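Local coordinates for purine nucleosidase, (IunH-1) (Sulfolobus solfataricus, PDB 3T8J), which belongs to the nucleosidase clan and folds as a mostly parallel beta sheet flanked by helices, with a bound sodium ion in the model, at residues I141-V146 against D181-P186; W145-A150 against H236-T241; S249-R254 against E290-I295; R257-D262 against K286-I291. All coordinates share one frame; numbering follows the deposited sequence.

Contact 1 of 4, residues I141-V146 against D181-P186; sequences IKKVWV and DITMIP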
loop_
_atom_site.group_PDB
_atom_site.type_symbol
_atom_site.label_atom_id
_atom_site.label_comp_id
_atom_site.label_asym_id
_atom_site.label_seq_id
_atom_site.Cartn_x
_atom_site.Cartn_y
_atom_site.Cartn_z
ATOM N N ILE A 141 -12.568 -31.329 4.330
ATOM C CA ILE A 141 -12.185 -31.045 5.705
ATOM C C ILE A 141 -13.395 -30.485 6.467
ATOM O O ILE A 141 -13.988 -29.437 6.094
ATOM C CB ILE A 141 -10.976 -30.083 5.743
ATOM C CG1 ILE A 141 -9.752 -30.783 5.148
ATOM C CG2 ILE A 141 -10.777 -29.525 7.164
ATOM C CD1 ILE A 141 -8.545 -29.851 4.886
ATOM N N LYS A 142 -13.785 -31.185 7.525
ATOM C CA LYS A 142 -14.947 -30.840 8.338
ATOM C C LYS A 142 -14.793 -29.509 9.076
ATOM O O LYS A 142 -15.731 -28.720 9.198
ATOM C CB LYS A 142 -15.190 -31.987 9.353
ATOM C CG LYS A 142 -16.316 -31.771 10.314
ATOM C CD LYS A 142 -16.554 -32.994 11.177
ATOM C CE LYS A 142 -17.710 -32.763 12.128
ATOM N NZ LYS A 142 -18.195 -34.027 12.714
ATOM N N LYS A 143 -13.594 -29.253 9.597
ATOM C CA LYS A 143 -13.377 -28.159 10.513
ATOM C C LYS A 143 -11.892 -27.771 10.510
ATOM O O LYS A 143 -11.051 -28.654 10.463
ATOM C CB LYS A 143 -13.781 -28.590 11.923
ATOM C CG LYS A 143 -13.818 -27.505 12.934
ATOM C CD LYS A 143 -14.984 -26.549 12.692
ATOM C CE LYS A 143 -14.876 -25.399 13.631
ATOM N NZ LYS A 143 -16.110 -24.557 13.585
ATOM N N VAL A 144 -11.630 -26.463 10.529
ATOM C CA VAL A 144 -10.271 -25.910 10.743
ATOM C C VAL A 144 -10.309 -25.141 12.052
ATOM O O VAL A 144 -11.074 -24.175 12.208
ATOM C CB VAL A 144 -9.830 -25.024 9.581
ATOM C CG1 VAL A 144 -8.384 -24.550 9.784
ATOM C CG2 VAL A 144 -9.954 -25.806 8.262
ATOM N N TRP A 145 -9.425 -25.538 12.978
ATOM C CA TRP A 145 -9.248 -24.888 14.275
ATOM C C TRP A 145 -7.962 -24.065 14.207
ATOM O O TRP A 145 -6.891 -24.634 14.095
ATOM C CB TRP A 145 -9.150 -25.949 15.370
ATOM C CG TRP A 145 -10.323 -26.902 15.469
ATOM C CD1 TRP A 145 -10.427 -28.166 14.925
ATOM C CD2 TRP A 145 -11.542 -26.687 16.193
ATOM N NE1 TRP A 145 -11.631 -28.730 15.273
ATOM C CE2 TRP A 145 -12.342 -27.838 16.034
ATOM C CE3 TRP A 145 -12.046 -25.617 16.945
ATOM C CZ2 TRP A 145 -13.595 -27.942 16.607
ATOM C CZ3 TRP A 145 -13.301 -25.735 17.516
ATOM C CH2 TRP A 145 -14.064 -26.885 17.328
ATOM N N VAL A 146 -8.101 -22.755 14.198
ATOM C CA VAL A 146 -6.978 -21.837 13.955
ATOM C C VAL A 146 -6.558 -21.147 15.245
ATOM O O VAL A 146 -7.382 -20.506 15.912
ATOM C CB VAL A 146 -7.363 -20.758 12.925
ATOM C CG1 VAL A 146 -6.236 -19.710 12.769
ATOM C CG2 VAL A 146 -7.675 -21.373 11.554
ATOM N N ASP A 181 -14.777 -24.093 7.265
ATOM C CA ASP A 181 -15.471 -23.879 8.536
ATOM C C ASP A 181 -14.396 -23.621 9.590
ATOM O O ASP A 181 -13.779 -24.574 10.042
ATOM C CB ASP A 181 -16.313 -25.114 8.876
ATOM C CG ASP A 181 -17.139 -24.953 10.142
ATOM O OD1 ASP A 181 -16.888 -23.998 10.912
ATOM O OD2 ASP A 181 -18.054 -25.804 10.391
ATOM N N ILE A 182 -14.189 -22.355 9.933
ATOM C CA ILE A 182 -13.086 -21.903 10.799
ATOM C C ILE A 182 -13.602 -21.447 12.145
ATOM O O ILE A 182 -14.535 -20.623 12.208
ATOM C CB ILE A 182 -12.342 -20.715 10.155
ATOM C CG1 ILE A 182 -11.588 -21.153 8.903
ATOM C CG2 ILE A 182 -11.371 -20.052 11.171
ATOM C CD1 ILE A 182 -11.057 -19.978 8.052
ATOM N N THR A 183 -12.973 -21.945 13.219
ATOM C CA THR A 183 -13.091 -21.370 14.547
ATOM C C THR A 183 -11.677 -20.898 14.923
ATOM O O THR A 183 -10.740 -21.666 14.818
ATOM C CB THR A 183 -13.676 -22.356 15.587
ATOM O OG1 THR A 183 -15.062 -22.600 15.269
ATOM C CG2 THR A 183 -13.582 -21.769 16.989
ATOM N N MET A 184 -11.575 -19.626 15.301
ATOM C CA MET A 184 -10.289 -18.924 15.494
ATOM C C MET A 184 -10.135 -18.509 16.956
ATOM O O MET A 184 -11.031 -17.918 17.548
ATOM C CB MET A 184 -10.298 -17.686 14.585
ATOM C CG MET A 184 -9.217 -16.764 14.698
ATOM S SD MET A 184 -9.732 -15.343 13.646
ATOM C CE MET A 184 -8.175 -15.237 13.042
ATOM N N ILE A 185 -8.957 -18.797 17.517
ATOM C CA ILE A 185 -8.585 -18.447 18.878
ATOM C C ILE A 185 -7.453 -17.399 18.796
ATOM O O ILE A 185 -6.327 -17.738 18.428
ATOM C CB ILE A 185 -8.100 -19.701 19.662
ATOM C CG1 ILE A 185 -9.247 -20.688 20.008
ATOM C CG2 ILE A 185 -7.490 -19.320 21.012
ATOM C CD1 ILE A 185 -10.044 -21.280 18.829
ATOM N N PRO A 186 -7.734 -16.136 19.153
ATOM C CA PRO A 186 -6.718 -15.067 19.025
ATOM C C PRO A 186 -5.713 -14.991 20.179
ATOM O O PRO A 186 -6.045 -15.315 21.324
ATOM C CB PRO A 186 -7.556 -13.773 18.992
ATOM C CG PRO A 186 -8.973 -14.206 18.921
ATOM C CD PRO A 186 -9.066 -15.568 19.449
HETATM O O HOH W 1 -14.022 -26.713 5.978
#
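V144, W145 and V146 pair with I182, T183 and M184 as neighbouring parallel strands, whose short segments run within 11° of each other. Four backbone bonds zigzag between them, V144 N to D181 O, T183 N to V144 O, V146 N to T183 O and I185 N to V146 O. V144 O and V146 O also take CA-H...O contacts from I182 and M184, and a water bridges I141 O and D181 N where the pairing begins. K143 is the centre of the polar side-chain contacts. Its chain bends at chi2 (71°), which swings CD toward D181, and from there NZ reaches two acceptors. K143 NZ forms a salt bridge with D181 OD1 at 2.8 Å, approaching from above the carboxylate plane (49° out of it), and a hydrogen bond to T183 OG1 at 2.8 Å. K143 CG meanwhile sits over one face of the W145 indole, 3.3 Å above its plane and offset toward the rim. Indole and T183 lie side by side, pointing the same way, with W145 CE3 3.9 Å from T183 CB; the indole NE1 is bonded to E117. V144, V146, I182 and M184 project from the other face of the sheet. There, V146 CG2 meets I182 CG2 at 3.9 Å, while V144 CB stands 4.3 Å from I182 CG1. This pair lies inside the sheet, with strand 116-120 bordering residues 141-146 and strand 289-295 bordering residues 182-185. Helix 237-246 packs on W145 and I185.

Contact 2 of 4, residues W145-A150 against H236-T241; sequences WVMGGA and HPDAIT
M147 bends its side chain over P237, D238 and T241, at the start of helix 237-246. Its CG stands anti to the backbone N (chi1 -170°), and a bend at chi2 (-76°) turns SD toward the proline. M147 CG lies 3.4 Å from P237 O and 3.4 Å from T241 OG1, while D238 OD1 comes within 3.5 Å of the same carbon, the aspartate side chain crossing M147 at about a right angle. The terminal M147 CE meets P237 CB at 3.9 Å. Strand and helix run nearly antiparallel here (159°), in the layered packing of an alpha/beta fold: the end of a central parallel strand lies against a helix that starts beside the sodium site. The side chain of D238 is about 4 Å from that ion, which D9, D14, I121 and S122 bind. T241 also crosses M147 at about a right angle. T241 OG1 donates back to P237 O at 2.9 Å, a bond within the helix that holds the hydroxyl against CB and CG of the methionine. The methyl CG2, anti to the backbone N of T241, faces the strand backbone and comes 4.1 Å from V146 C. W145 adds a looser contact through CB, 4.3 Å from T241 CG2.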
loop_
_atom_site.group_PDB
_atom_site.type_symbol
_atom_site.label_atom_id
_atom_site.label_comp_id
_atom_site.label_asym_id
_atom_site.label_seq_id
_atom_site.Cartn_x
_atom_site.Cartn_y
_atom_site.Cartn_z
ATOM N N TRP A 145 -9.425 -25.538 12.978
ATOM C CA TRP A 145 -9.248 -24.888 14.275
ATOM C C TRP A 145 -7.962 -24.065 14.207
ATOM O O TRP A 145 -6.891 -24.634 14.095
ATOM C CB TRP A 145 -9.150 -25.949 15.370
ATOM C CG TRP A 145 -10.323 -26.902 15.469
ATOM C CD1 TRP A 145 -10.427 -28.166 14.925
ATOM C CD2 TRP A 145 -11.542 -26.687 16.193
ATOM N NE1 TRP A 145 -11.631 -28.730 15.273
ATOM C CE2 TRP A 145 -12.342 -27.838 16.034
ATOM C CE3 TRP A 145 -12.046 -25.617 16.945
ATOM C CZ2 TRP A 145 -13.595 -27.942 16.607
ATOM C CZ3 TRP A 145 -13.301 -25.735 17.516
ATOM C CH2 TRP A 145 -14.064 -26.885 17.328
ATOM N N VAL A 146 -8.101 -22.755 14.198
ATOM C CA VAL A 146 -6.978 -21.837 13.955
ATOM C C VAL A 146 -6.558 -21.147 15.245
ATOM O O VAL A 146 -7.382 -20.506 15.912
ATOM C CB VAL A 146 -7.363 -20.758 12.925
ATOM C CG1 VAL A 146 -6.236 -19.710 12.769
ATOM C CG2 VAL A 146 -7.675 -21.373 11.554
ATOM N N MET A 147 -5.286 -21.299 15.614
ATOM C CA MET A 147 -4.697 -20.406 16.616
ATOM C C MET A 147 -4.090 -19.273 15.785
ATOM O O MET A 147 -3.159 -19.505 14.976
ATOM C CB MET A 147 -3.605 -21.073 17.449
ATOM C CG MET A 147 -3.162 -20.240 18.649
ATOM S SD MET A 147 -2.082 -18.852 18.158
ATOM C CE MET A 147 -2.811 -17.509 19.105
ATOM N N GLY A 148 -4.629 -18.068 15.925
ATOM C CA GLY A 148 -4.089 -16.960 15.156
ATOM C C GLY A 148 -4.815 -15.669 15.395
ATOM O O GLY A 148 -5.950 -15.664 15.826
ATOM N N GLY A 149 -4.127 -14.584 15.087
ATOM C CA GLY A 149 -4.675 -13.259 15.082
ATOM C C GLY A 149 -4.595 -12.501 16.387
ATOM O O GLY A 149 -4.257 -13.050 17.455
ATOM N N ALA A 150 -4.919 -11.222 16.277
ATOM C CA ALA A 150 -5.046 -10.308 17.409
ATOM C C ALA A 150 -6.233 -9.404 17.093
ATOM O O ALA A 150 -6.170 -8.515 16.242
ATOM C CB ALA A 150 -3.741 -9.523 17.633
ATOM N N HIS A 236 -0.702 -20.281 26.922
ATOM C CA HIS A 236 -0.909 -21.570 26.244
ATOM C C HIS A 236 -1.742 -21.351 24.964
ATOM O O HIS A 236 -2.878 -21.827 24.856
ATOM C CB HIS A 236 -1.639 -22.542 27.184
ATOM C CG HIS A 236 -0.738 -23.368 28.057
ATOM N ND1 HIS A 236 0.256 -24.180 27.551
ATOM C CD2 HIS A 236 -0.745 -23.579 29.401
ATOM C CE1 HIS A 236 0.847 -24.826 28.544
ATOM N NE2 HIS A 236 0.261 -24.477 29.678
ATOM N N PRO A 237 -1.185 -20.622 23.983
ATOM C CA PRO A 237 -1.976 -20.315 22.793
ATOM C C PRO A 237 -2.482 -21.563 22.071
ATOM O O PRO A 237 -3.683 -21.660 21.721
ATOM C CB PRO A 237 -1.008 -19.495 21.915
ATOM C CG PRO A 237 0.354 -19.865 22.391
ATOM C CD PRO A 237 0.201 -20.132 23.878
ATOM N N ASP A 238 -1.593 -22.510 21.806
ATOM C CA ASP A 238 -1.954 -23.721 21.059
ATOM C C ASP A 238 -2.716 -24.729 21.915
ATOM O O ASP A 238 -3.674 -25.346 21.444
ATOM C CB ASP A 238 -0.686 -24.350 20.465
ATOM C CG ASP A 238 0.119 -23.356 19.666
ATOM O OD1 ASP A 238 -0.472 -22.448 19.027
ATOM O OD2 ASP A 238 1.371 -23.441 19.674
ATOM N N ALA A 239 -2.325 -24.876 23.175
ATOM C CA ALA A 239 -2.987 -25.838 24.038
ATOM C C ALA A 239 -4.431 -25.436 24.355
ATOM O O ALA A 239 -5.300 -26.299 24.466
ATOM C CB ALA A 239 -2.157 -26.060 25.332
ATOM N N ILE A 240 -4.697 -24.133 24.468
ATOM C CA ILE A 240 -6.074 -23.652 24.606
ATOM C C ILE A 240 -6.892 -23.940 23.344
ATOM O O ILE A 240 -8.047 -24.407 23.434
ATOM C CB ILE A 240 -6.124 -22.158 24.988
ATOM C CG1 ILE A 240 -5.699 -21.962 26.439
ATOM C CG2 ILE A 240 -7.555 -21.596 24.804
ATOM C CD1 ILE A 240 -5.458 -20.473 26.847
ATOM N N THR A 241 -6.307 -23.677 22.171
ATOM C CA THR A 241 -6.983 -23.954 20.908
ATOM C C THR A 241 -7.354 -25.438 20.834
ATOM O O THR A 241 -8.472 -25.801 20.482
ATOM C CB THR A 241 -6.104 -23.572 19.707
ATOM O OG1 THR A 241 -5.760 -22.174 19.809
ATOM C CG2 THR A 241 -6.819 -23.853 18.366
#

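Contact 3 of 4, residues S249-R254 against E290-I295; sequences SIATRR and EIVYEI
A251 and R254 pair with I295 and V292 in an antiparallel beta ladder that is broken by bulges: the register slips by one residue between A251 and R253 and again between R253 and R254. The close-packed part is the apolar end, where I250, V292 and I295 are buried. A251 CB meets V292 CG1 at 3.9 Å, and I250 CG2 lies 4.3 Å from I295 CB, where helices 237-246 and 297-308 cover both isoleucines. Backbone bonds hold the strands together through the bulged region: T252 N donates to E294 O at 2.9 Å, and Y293 N to R253 O at 2.9 Å. E294 O takes a second, weak bond from R253 N, so one carbonyl serves two successive amides.

Looser, more solvent-facing packing surrounds the exposed T252 and the partly exposed R253 and E294. In R253 a bend at chi3 (141°) turns NE aside, and the guanidinium lies flat on the Y293 ring, with the centres 4.5 Å apart and the planes 17° from parallel. The overlap is offset, for Y293 CB sits over a guanidinium face and NH2 hangs over the rim of the ring. R253 NH1 makes a long ion pair with E294 OE2, and its NE has a stronger salt bridge with E255. A separate charged pair, R254 with E290, lies on the A251 face. E290 OE1 is also hydrogen-bonded to T183 OG1, and R254 NH2 to G248 O. R254 NH1 forms a short salt bridge with E290 OE1 at 2.8 Å, within the guanidinium plane but from above the carboxylate plane, the two planes being 75° apart.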
loop_
_atom_site.group_PDB
_atom_site.type_symbol
_atom_site.label_atom_id
_atom_site.label_comp_id
_atom_site.label_asym_id
_atom_site.label_seq_id
_atom_site.Cartn_x
_atom_site.Cartn_y
_atom_site.Cartn_z
ATOM N N SER A 249 -17.116 -26.624 25.144
ATOM C CA SER A 249 -17.615 -25.869 26.303
ATOM C C SER A 249 -16.502 -25.101 27.033
ATOM O O SER A 249 -16.786 -24.257 27.883
ATOM C CB SER A 249 -18.371 -26.781 27.283
ATOM O OG SER A 249 -17.497 -27.607 28.030
ATOM N N ILE A 250 -15.243 -25.369 26.697
ATOM C CA ILE A 250 -14.137 -24.574 27.260
ATOM C C ILE A 250 -14.217 -23.129 26.751
ATOM O O ILE A 250 -13.890 -22.196 27.495
ATOM C CB ILE A 250 -12.764 -25.240 27.011
ATOM C CG1 ILE A 250 -12.693 -26.553 27.806
ATOM C CG2 ILE A 250 -11.602 -24.288 27.410
ATOM C CD1 ILE A 250 -11.509 -27.432 27.512
ATOM N N ALA A 251 -14.708 -22.934 25.521
ATOM C CA ALA A 251 -15.023 -21.585 25.022
ATOM C C ALA A 251 -16.351 -21.101 25.612
ATOM O O ALA A 251 -17.383 -21.795 25.540
ATOM C CB ALA A 251 -15.065 -21.553 23.485
ATOM N N THR A 252 -16.324 -19.934 26.239
ATOM C CA THR A 252 -17.514 -19.397 26.909
ATOM C C THR A 252 -18.166 -18.190 26.209
ATOM O O THR A 252 -19.288 -17.800 26.565
ATOM C CB THR A 252 -17.200 -19.053 28.370
ATOM O OG1 THR A 252 -16.053 -18.203 28.402
ATOM C CG2 THR A 252 -16.886 -20.312 29.164
ATOM N N ARG A 253 -17.489 -17.603 25.228
ATOM C CA ARG A 253 -18.088 -16.594 24.362
ATOM C C ARG A 253 -17.515 -16.726 22.942
ATOM O O ARG A 253 -16.306 -16.803 22.771
ATOM C CB ARG A 253 -17.805 -15.196 24.893
ATOM C CG ARG A 253 -18.618 -14.115 24.227
ATOM C CD ARG A 253 -18.248 -12.715 24.765
ATOM N NE ARG A 253 -18.282 -11.834 23.625
ATOM C CZ ARG A 253 -17.452 -10.840 23.347
ATOM N NH1 ARG A 253 -16.433 -10.485 24.139
ATOM N NH2 ARG A 253 -17.672 -10.176 22.227
ATOM N N ARG A 254 -18.394 -16.791 21.942
ATOM C CA ARG A 254 -18.005 -16.860 20.529
ATOM C C ARG A 254 -18.846 -15.876 19.709
ATOM O O ARG A 254 -20.013 -15.642 20.046
ATOM C CB ARG A 254 -18.225 -18.275 19.968
ATOM C CG ARG A 254 -17.541 -19.400 20.747
ATOM C CD ARG A 254 -17.442 -20.656 19.897
ATOM N NE ARG A 254 -17.298 -21.882 20.669
ATOM C CZ ARG A 254 -17.078 -23.088 20.138
ATOM N NH1 ARG A 254 -16.979 -23.248 18.811
ATOM N NH2 ARG A 254 -16.980 -24.144 20.933
ATOM N N GLU A 290 -15.680 -18.039 13.135
ATOM C CA GLU A 290 -16.220 -17.975 14.473
ATOM C C GLU A 290 -15.050 -17.692 15.385
ATOM O O GLU A 290 -14.112 -18.488 15.425
ATOM C CB GLU A 290 -16.869 -19.278 14.862
ATOM C CG GLU A 290 -17.496 -19.268 16.210
ATOM C CD GLU A 290 -18.121 -20.616 16.527
ATOM O OE1 GLU A 290 -17.369 -21.635 16.546
ATOM O OE2 GLU A 290 -19.340 -20.637 16.747
ATOM N N ILE A 291 -15.114 -16.593 16.104
ATOM C CA ILE A 291 -13.992 -16.156 16.941
ATOM C C ILE A 291 -14.311 -16.416 18.415
ATOM O O ILE A 291 -15.386 -16.081 18.901
ATOM C CB ILE A 291 -13.687 -14.651 16.719
ATOM C CG1 ILE A 291 -13.495 -14.360 15.226
ATOM C CG2 ILE A 291 -12.511 -14.201 17.615
ATOM C CD1 ILE A 291 -13.172 -12.853 14.896
ATOM N N VAL A 292 -13.354 -17.013 19.140
ATOM C CA VAL A 292 -13.488 -17.239 20.577
ATOM C C VAL A 292 -12.982 -16.011 21.329
ATOM O O VAL A 292 -11.836 -15.589 21.138
ATOM C CB VAL A 292 -12.702 -18.492 21.017
ATOM C CG1 VAL A 292 -12.701 -18.643 22.548
ATOM C CG2 VAL A 292 -13.279 -19.744 20.316
ATOM N N TYR A 293 -13.835 -15.425 22.165
ATOM C CA TYR A 293 -13.498 -14.210 22.909
ATOM C C TYR A 293 -13.266 -14.446 24.403
ATOM O O TYR A 293 -12.653 -13.603 25.057
ATOM C CB TYR A 293 -14.585 -13.132 22.698
ATOM C CG TYR A 293 -14.460 -12.385 21.379
ATOM C CD1 TYR A 293 -15.130 -12.790 20.219
ATOM C CD2 TYR A 293 -13.636 -11.270 21.278
ATOM C CE1 TYR A 293 -14.988 -12.069 19.015
ATOM C CE2 TYR A 293 -13.494 -10.557 20.082
ATOM C CZ TYR A 293 -14.160 -10.977 18.946
ATOM O OH TYR A 293 -13.986 -10.246 17.765
ATOM N N GLU A 294 -13.751 -15.565 24.950
ATOM C CA GLU A 294 -13.574 -15.912 26.367
ATOM C C GLU A 294 -13.514 -17.440 26.549
ATOM O O GLU A 294 -14.103 -18.188 25.746
ATOM C CB GLU A 294 -14.729 -15.344 27.225
ATOM C CG GLU A 294 -14.936 -13.818 27.173
ATOM C CD GLU A 294 -16.138 -13.345 27.999
ATOM O OE1 GLU A 294 -16.486 -13.987 29.019
ATOM O OE2 GLU A 294 -16.736 -12.318 27.610
ATOM N N ILE A 295 -12.805 -17.882 27.592
ATOM C CA ILE A 295 -12.740 -19.295 27.987
ATOM C C ILE A 295 -13.004 -19.446 29.495
ATOM O O ILE A 295 -12.977 -18.472 30.249
ATOM C CB ILE A 295 -11.386 -19.996 27.622
ATOM C CG1 ILE A 295 -10.264 -19.621 28.591
ATOM C CG2 ILE A 295 -10.957 -19.679 26.173
ATOM C CD1 ILE A 295 -9.083 -20.528 28.516
#

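Contact 4 of 4, residues R257-D262 against K286-I291; sequences RFVVID and KPNAEI
A classic beta bulge joins R257 to N288 and A289, two successive residues set against a single residue of strand 251-261. R257 O accepts from both amides, from N288 N at 3.0 Å and, weakly, from A289 N at 3.3 Å, while R257 N donates to A289 O at 3.0 Å. The side chain of N288 continues the ladder past the bulge. Its chi1 of 62° places CG between the backbone N and the carbonyl carbon; the amide beyond it faces V259. N288 OD1 accepts from V259 N at 2.8 Å and N288 ND2 donates to V259 O at 3.0 Å, the latter lying in the plane of the carbonyl on a lone pair. One side chain thus engages both backbone polar groups of V259, much as a strand neighbour would; ND2 also bonds F176 O in helix 169-177.

F258 lies on the more exposed side. Its ring is tilted 34° to the N288 amide, and F258 CD1 comes 3.3 Å from K286 O. P287 lies against R257 O through CA and CB, close to the bulge. On the buried side V259 CG2 touches I291 CD1 at 3.8 Å and A289 CB at 4.1 Å, and V274 of strand 272-275 also touches I291. Farther along strand 251-261, V260 packs on I267 of the second subunit. The short segments stand at 103° to each other; within them the only ladder pairing is at the bulge, and the side-chain amide of N288 takes over beyond it, at the antiparallel end of a mixed alpha/beta sheet.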
loop_
_atom_site.group_PDB
_atom_site.type_symbol
_atom_site.label_atom_id
_atom_site.label_comp_id
_atom_site.label_asym_id
_atom_site.label_seq_id
_atom_site.Cartn_x
_atom_site.Cartn_y
_atom_site.Cartn_z
ATOM N N ARG A 257 -17.917 -13.459 12.775
ATOM C CA ARG A 257 -17.570 -12.144 12.246
ATOM C C ARG A 257 -16.849 -12.250 10.913
ATOM O O ARG A 257 -16.521 -13.360 10.482
ATOM C CB ARG A 257 -16.760 -11.389 13.313
ATOM C CG ARG A 257 -17.739 -10.795 14.349
ATOM C CD ARG A 257 -17.123 -10.170 15.551
ATOM N NE ARG A 257 -18.144 -9.667 16.456
ATOM C CZ ARG A 257 -17.904 -9.123 17.655
ATOM N NH1 ARG A 257 -16.664 -9.008 18.122
ATOM N NH2 ARG A 257 -18.918 -8.672 18.383
ATOM N N PHE A 258 -16.618 -11.110 10.255
ATOM C CA PHE A 258 -15.912 -11.059 8.989
ATOM C C PHE A 258 -14.470 -10.577 9.243
ATOM O O PHE A 258 -14.267 -9.441 9.717
ATOM C CB PHE A 258 -16.619 -10.144 7.972
ATOM C CG PHE A 258 -15.868 -9.982 6.674
ATOM C CD1 PHE A 258 -15.672 -11.059 5.834
ATOM C CD2 PHE A 258 -15.393 -8.738 6.283
ATOM C CE1 PHE A 258 -14.984 -10.914 4.644
ATOM C CE2 PHE A 258 -14.710 -8.587 5.099
ATOM C CZ PHE A 258 -14.496 -9.671 4.286
ATOM N N VAL A 259 -13.512 -11.457 8.961
ATOM C CA VAL A 259 -12.070 -11.201 9.230
ATOM C C VAL A 259 -11.347 -10.949 7.909
ATOM O O VAL A 259 -11.434 -11.769 6.983
ATOM C CB VAL A 259 -11.421 -12.394 9.912
ATOM C CG1 VAL A 259 -9.917 -12.084 10.181
ATOM C CG2 VAL A 259 -12.139 -12.758 11.229
ATOM N N VAL A 260 -10.626 -9.813 7.831
ATOM C CA VAL A 260 -9.781 -9.483 6.698
ATOM C C VAL A 260 -8.322 -9.617 7.159
ATOM O O VAL A 260 -8.027 -9.167 8.262
ATOM C CB VAL A 260 -10.006 -8.075 6.210
ATOM C CG1 VAL A 260 -9.040 -7.722 5.077
ATOM C CG2 VAL A 260 -11.464 -7.939 5.673
ATOM N N ILE A 261 -7.507 -10.292 6.343
ATOM C CA ILE A 261 -6.061 -10.428 6.642
ATOM C C ILE A 261 -5.312 -9.352 5.882
ATOM O O ILE A 261 -5.422 -9.233 4.655
ATOM C CB ILE A 261 -5.554 -11.787 6.189
ATOM C CG1 ILE A 261 -6.383 -12.943 6.747
ATOM C CG2 ILE A 261 -4.045 -11.930 6.548
ATOM C CD1 ILE A 261 -6.415 -13.022 8.285
ATOM N N ASP A 262 -4.490 -8.586 6.593
ATOM C CA ASP A 262 -3.581 -7.622 5.945
ATOM C C ASP A 262 -2.340 -8.376 5.423
ATOM O O ASP A 262 -1.577 -8.949 6.225
ATOM C CB ASP A 262 -3.174 -6.516 6.909
ATOM C CG ASP A 262 -2.274 -5.468 6.259
ATOM O OD1 ASP A 262 -1.261 -5.836 5.614
ATOM O OD2 ASP A 262 -2.564 -4.254 6.416
ATOM N N LYS A 286 -21.029 -10.906 5.477
ATOM C CA LYS A 286 -20.903 -12.341 5.426
ATOM C C LYS A 286 -19.771 -12.797 6.344
ATOM O O LYS A 286 -18.609 -12.619 6.000
ATOM C CB LYS A 286 -20.605 -12.781 3.993
ATOM C CG LYS A 286 -21.655 -12.351 2.987
ATOM C CD LYS A 286 -21.107 -12.547 1.574
ATOM C CE LYS A 286 -22.147 -12.167 0.542
ATOM N NZ LYS A 286 -21.560 -12.281 -0.834
ATOM N N PRO A 287 -20.108 -13.360 7.502
ATOM C CA PRO A 287 -18.998 -13.841 8.346
ATOM C C PRO A 287 -18.195 -14.960 7.694
ATOM O O PRO A 287 -18.726 -15.774 6.950
ATOM C CB PRO A 287 -19.692 -14.371 9.588
ATOM C CG PRO A 287 -21.108 -14.571 9.214
ATOM C CD PRO A 287 -21.412 -13.568 8.148
ATOM N N ASN A 288 -16.901 -15.012 8.010
ATOM C CA ASN A 288 -16.026 -16.084 7.543
ATOM C C ASN A 288 -15.303 -16.826 8.675
ATOM O O ASN A 288 -14.546 -17.764 8.404
ATOM C CB ASN A 288 -15.023 -15.581 6.479
ATOM C CG ASN A 288 -14.099 -14.530 7.002
ATOM O OD1 ASN A 288 -14.298 -14.055 8.098
ATOM N ND2 ASN A 288 -13.073 -14.146 6.209
ATOM N N ALA A 289 -15.553 -16.476 9.925
ATOM C CA ALA A 289 -14.892 -17.151 11.051
ATOM C C ALA A 289 -15.669 -16.991 12.324
ATOM O O ALA A 289 -16.251 -15.937 12.569
ATOM C CB ALA A 289 -13.465 -16.621 11.251
ATOM N N GLU A 290 -15.680 -18.039 13.135
ATOM C CA GLU A 290 -16.220 -17.975 14.473
ATOM C C GLU A 290 -15.050 -17.692 15.385
ATOM O O GLU A 290 -14.112 -18.488 15.425
ATOM C CB GLU A 290 -16.869 -19.278 14.862
ATOM C CG GLU A 290 -17.496 -19.268 16.210
ATOM C CD GLU A 290 -18.121 -20.616 16.527
ATOM O OE1 GLU A 290 -17.369 -21.635 16.546
ATOM O OE2 GLU A 290 -19.340 -20.637 16.747
ATOM N N ILE A 291 -15.114 -16.593 16.104
ATOM C CA ILE A 291 -13.992 -16.156 16.941
ATOM C C ILE A 291 -14.311 -16.416 18.415
ATOM O O ILE A 291 -15.386 -16.081 18.901
ATOM C CB ILE A 291 -13.687 -14.651 16.719
ATOM C CG1 ILE A 291 -13.495 -14.360 15.226
ATOM C CG2 ILE A 291 -12.511 -14.201 17.615
ATOM C CD1 ILE A 291 -13.172 -12.853 14.896
#

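In the fold
All four contacts involve the same mixed sheet. Contacts 1 and 2 are buried near its middle and share strand 141-147, which pairs with a parallel strand in contact 1 and receives a helix in contact 2. Contacts 3 and 4 join strands 251-261 and 289-295 farther out, are only partly buried, and are both bulged. Regular backbone bonding dominates contact 1, van der Waals packing contact 2, ionic and stacked groups contact 3, and asparagine-to-backbone bonding contact 4. T183 OG1 meets E290 OE1, tying contact 1 to contacts 3 and 4; I185 O lies 3.0 Å from G148 N, linking contacts 1 and 2.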